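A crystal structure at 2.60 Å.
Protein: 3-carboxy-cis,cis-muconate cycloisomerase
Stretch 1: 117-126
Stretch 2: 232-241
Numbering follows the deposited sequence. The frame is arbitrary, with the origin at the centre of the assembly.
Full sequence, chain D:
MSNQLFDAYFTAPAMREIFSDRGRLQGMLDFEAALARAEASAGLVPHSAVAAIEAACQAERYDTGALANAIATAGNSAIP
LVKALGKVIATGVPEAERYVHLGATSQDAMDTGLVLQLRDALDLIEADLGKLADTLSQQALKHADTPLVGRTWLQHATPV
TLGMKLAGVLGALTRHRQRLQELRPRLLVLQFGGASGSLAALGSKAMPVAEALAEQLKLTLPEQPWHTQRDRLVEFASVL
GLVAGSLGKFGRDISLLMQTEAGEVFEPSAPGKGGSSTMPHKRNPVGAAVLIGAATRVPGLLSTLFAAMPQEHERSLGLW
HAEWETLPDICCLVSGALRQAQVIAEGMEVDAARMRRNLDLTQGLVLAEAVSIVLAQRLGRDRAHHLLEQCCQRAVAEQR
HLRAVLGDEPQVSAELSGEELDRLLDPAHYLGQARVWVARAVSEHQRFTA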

# COMPACT_ATOMS: atom_id res chain seq x y z
N GLN D 117 -20.92 -8.65 13.48
CA GLN D 117 -20.76 -9.14 12.11
C GLN D 117 -19.44 -9.87 11.98
O GLN D 117 -19.34 -10.90 11.32
CB GLN D 117 -20.81 -7.99 11.10
CG GLN D 117 -22.09 -7.22 11.13
CD GLN D 117 -22.12 -6.12 10.11
OE1 GLN D 117 -22.31 -6.37 8.92
NE2 GLN D 117 -21.93 -4.88 10.56
N LEU D 118 -18.41 -9.33 12.62
CA LEU D 118 -17.11 -9.96 12.56
C LEU D 118 -17.14 -11.35 13.17
O LEU D 118 -16.49 -12.27 12.69
CB LEU D 118 -16.08 -9.08 13.26
CG LEU D 118 -15.73 -7.79 12.52
CD1 LEU D 118 -14.61 -7.07 13.26
CD2 LEU D 118 -15.30 -8.11 11.09
N ARG D 119 -17.92 -11.52 14.24
CA ARG D 119 -17.98 -12.83 14.86
C ARG D 119 -18.61 -13.84 13.88
O ARG D 119 -18.11 -14.95 13.74
CB ARG D 119 -18.79 -12.77 16.16
CG ARG D 119 -18.86 -14.12 16.86
CD ARG D 119 -20.23 -14.31 17.49
NE ARG D 119 -20.28 -13.80 18.86
CZ ARG D 119 -21.31 -13.14 19.38
NH1 ARG D 119 -22.39 -12.88 18.64
NH2 ARG D 119 -21.27 -12.76 20.64
N ASP D 120 -19.69 -13.45 13.20
CA ASP D 120 -20.32 -14.35 12.25
C ASP D 120 -19.33 -14.67 11.15
O ASP D 120 -19.30 -15.80 10.66
CB ASP D 120 -21.57 -13.74 11.62
CG ASP D 120 -22.76 -13.81 12.54
OD1 ASP D 120 -22.72 -14.59 13.51
OD2 ASP D 120 -23.74 -13.08 12.28
N ALA D 121 -18.54 -13.67 10.77
CA ALA D 121 -17.53 -13.84 9.72
C ALA D 121 -16.42 -14.77 10.20
O ALA D 121 -16.00 -15.68 9.49
CB ALA D 121 -16.95 -12.50 9.35
N LEU D 122 -15.93 -14.54 11.42
CA LEU D 122 -14.86 -15.36 11.97
C LEU D 122 -15.29 -16.82 11.93
O LEU D 122 -14.51 -17.70 11.57
CB LEU D 122 -14.57 -14.97 13.41
CG LEU D 122 -13.11 -15.03 13.84
CD1 LEU D 122 -13.06 -15.00 15.35
CD2 LEU D 122 -12.45 -16.29 13.33
N ASP D 123 -16.55 -17.05 12.30
CA ASP D 123 -17.13 -18.39 12.32
C ASP D 123 -17.12 -19.06 10.94
O ASP D 123 -16.83 -20.25 10.85
CB ASP D 123 -18.56 -18.35 12.89
CG ASP D 123 -18.57 -18.26 14.43
OD1 ASP D 123 -19.65 -17.97 15.00
OD2 ASP D 123 -17.51 -18.48 15.07
N LEU D 124 -17.43 -18.31 9.89
CA LEU D 124 -17.41 -18.88 8.54
C LEU D 124 -15.99 -19.25 8.13
O LEU D 124 -15.72 -20.36 7.66
CB LEU D 124 -17.94 -17.89 7.50
CG LEU D 124 -19.43 -17.61 7.43
CD1 LEU D 124 -19.74 -16.95 6.09
CD2 LEU D 124 -20.20 -18.92 7.56
N ILE D 125 -15.09 -18.29 8.32
CA ILE D 125 -13.69 -18.43 7.99
C ILE D 125 -13.06 -19.62 8.68
O ILE D 125 -12.30 -20.36 8.05
CB ILE D 125 -12.95 -17.14 8.33
CG1 ILE D 125 -13.42 -16.05 7.36
CG2 ILE D 125 -11.42 -17.36 8.28
CD1 ILE D 125 -12.79 -14.71 7.58
N GLU D 126 -13.37 -19.83 9.95
CA GLU D 126 -12.80 -20.96 10.67
C GLU D 126 -13.33 -22.28 10.09
O GLU D 126 -12.58 -23.24 9.95
CB GLU D 126 -13.12 -20.89 12.16
CG GLU D 126 -12.44 -19.73 12.89
CD GLU D 126 -12.46 -19.88 14.42
OE1 GLU D 126 -13.55 -20.11 15.00
OE2 GLU D 126 -11.37 -19.78 15.05
N ARG D 232 -7.38 -3.98 17.55
CA ARG D 232 -8.16 -5.22 17.45
C ARG D 232 -8.66 -5.48 16.04
O ARG D 232 -8.55 -6.60 15.52
CB ARG D 232 -9.34 -5.20 18.44
CG ARG D 232 -8.93 -5.40 19.89
CD ARG D 232 -10.12 -5.28 20.84
NE ARG D 232 -9.88 -4.22 21.81
CZ ARG D 232 -9.65 -4.43 23.10
NH1 ARG D 232 -9.63 -5.67 23.58
NH2 ARG D 232 -9.40 -3.42 23.91
N LEU D 233 -9.22 -4.45 15.39
CA LEU D 233 -9.74 -4.63 14.03
C LEU D 233 -8.61 -4.81 13.00
O LEU D 233 -8.72 -5.60 12.06
CB LEU D 233 -10.61 -3.42 13.64
CG LEU D 233 -11.75 -3.05 14.60
CD1 LEU D 233 -12.55 -1.87 14.03
CD2 LEU D 233 -12.66 -4.25 14.80
N VAL D 234 -7.52 -4.07 13.18
CA VAL D 234 -6.41 -4.16 12.26
C VAL D 234 -5.72 -5.52 12.38
O VAL D 234 -5.26 -6.07 11.38
CB VAL D 234 -5.42 -3.03 12.52
CG1 VAL D 234 -4.25 -3.12 11.56
CG2 VAL D 234 -6.14 -1.70 12.36
N GLU D 235 -5.66 -6.09 13.58
CA GLU D 235 -5.05 -7.41 13.72
C GLU D 235 -5.86 -8.47 12.97
O GLU D 235 -5.30 -9.32 12.29
CB GLU D 235 -4.96 -7.82 15.18
CG GLU D 235 -4.74 -9.31 15.35
CD GLU D 235 -4.52 -9.68 16.80
OE1 GLU D 235 -5.34 -9.28 17.66
OE2 GLU D 235 -3.51 -10.37 17.08
N PHE D 236 -7.18 -8.42 13.12
CA PHE D 236 -8.06 -9.37 12.43
C PHE D 236 -7.86 -9.27 10.92
O PHE D 236 -7.77 -10.28 10.22
CB PHE D 236 -9.52 -9.10 12.79
CG PHE D 236 -10.50 -9.98 12.07
CD1 PHE D 236 -10.49 -11.35 12.26
CD2 PHE D 236 -11.43 -9.44 11.19
CE1 PHE D 236 -11.41 -12.18 11.59
CE2 PHE D 236 -12.35 -10.26 10.51
CZ PHE D 236 -12.34 -11.63 10.71
N ALA D 237 -7.80 -8.04 10.42
CA ALA D 237 -7.62 -7.82 8.99
C ALA D 237 -6.27 -8.35 8.55
O ALA D 237 -6.10 -8.87 7.45
CB ALA D 237 -7.71 -6.32 8.68
N SER D 238 -5.30 -8.22 9.43
CA SER D 238 -3.95 -8.67 9.16
C SER D 238 -3.86 -10.19 8.99
O SER D 238 -3.17 -10.69 8.11
CB SER D 238 -3.04 -8.20 10.29
OG SER D 238 -1.77 -8.76 10.13
N VAL D 239 -4.54 -10.94 9.84
CA VAL D 239 -4.50 -12.40 9.73
C VAL D 239 -5.20 -12.80 8.43
O VAL D 239 -4.75 -13.71 7.73
CB VAL D 239 -5.16 -13.08 10.96
CG1 VAL D 239 -5.10 -14.60 10.82
CG2 VAL D 239 -4.44 -12.64 12.24
N LEU D 240 -6.30 -12.13 8.11
CA LEU D 240 -7.01 -12.42 6.87
C LEU D 240 -6.03 -12.15 5.71
O LEU D 240 -6.06 -12.83 4.67
CB LEU D 240 -8.25 -11.53 6.75
CG LEU D 240 -9.62 -12.17 7.03
CD1 LEU D 240 -9.58 -13.00 8.28
CD2 LEU D 240 -10.66 -11.07 7.15
N GLY D 241 -5.16 -11.16 5.93
CA GLY D 241 -4.18 -10.79 4.93
C GLY D 241 -3.24 -11.96 4.72
O GLY D 241 -2.93 -12.33 3.58

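Helices that lie too far apart for their backbones to touch can still be joined by a few long apolar side chains, and these two segments of 3-carboxy-cis,cis-muconate cycloisomerase illustrate the principle. Both stretches are helical throughout, and they run in nearly the same direction, their axes inclined by 23° and coming no closer than 12.8 Å. Even the nearest backbone positions are well separated: L118 CA lies 9.1 Å from F236 CA, and I125 CA lies 9.1 Å from L240 CA. Each helix satisfies its own peptide groups, as in the bond from L122 N to L118 O at 2.7 Å, and no hydrogen bond crosses the gap. What spans it is hydrocarbon.

F236 contributes most. Its CA-to-CB bond points toward the other helix, and its t rotamer carries the ring out among three aliphatic side chains. L118 CD2 approaches F236 CE2 at 3.7 Å, L122 CG lies 4.0 Å from F236 CE1, and I125 CD1 stands a looser 4.4 Å from F236 CZ. All three meet the ring obliquely. Their spacing of three or four residues brings successive turns of one helix to a single aromatic group.

L118, also directed toward its partner helix, extends the contact beyond the ring: its CD1 meets L233 CD2 at 3.8 Å. I125 plays the corresponding part further along, with I125 CD1 reaching L240 CD1 at 3.7 Å. L233 and L240 both leave their backbone sideways, yet the ends of their side chains come nearer and close the distance.

These contacts are van der Waals in nature, favoured by the removal of apolar surface from water. Only 269 Å² is buried between the stretches, both sides summed, a modest area gathered around one ring and its leucine and isoleucine neighbours.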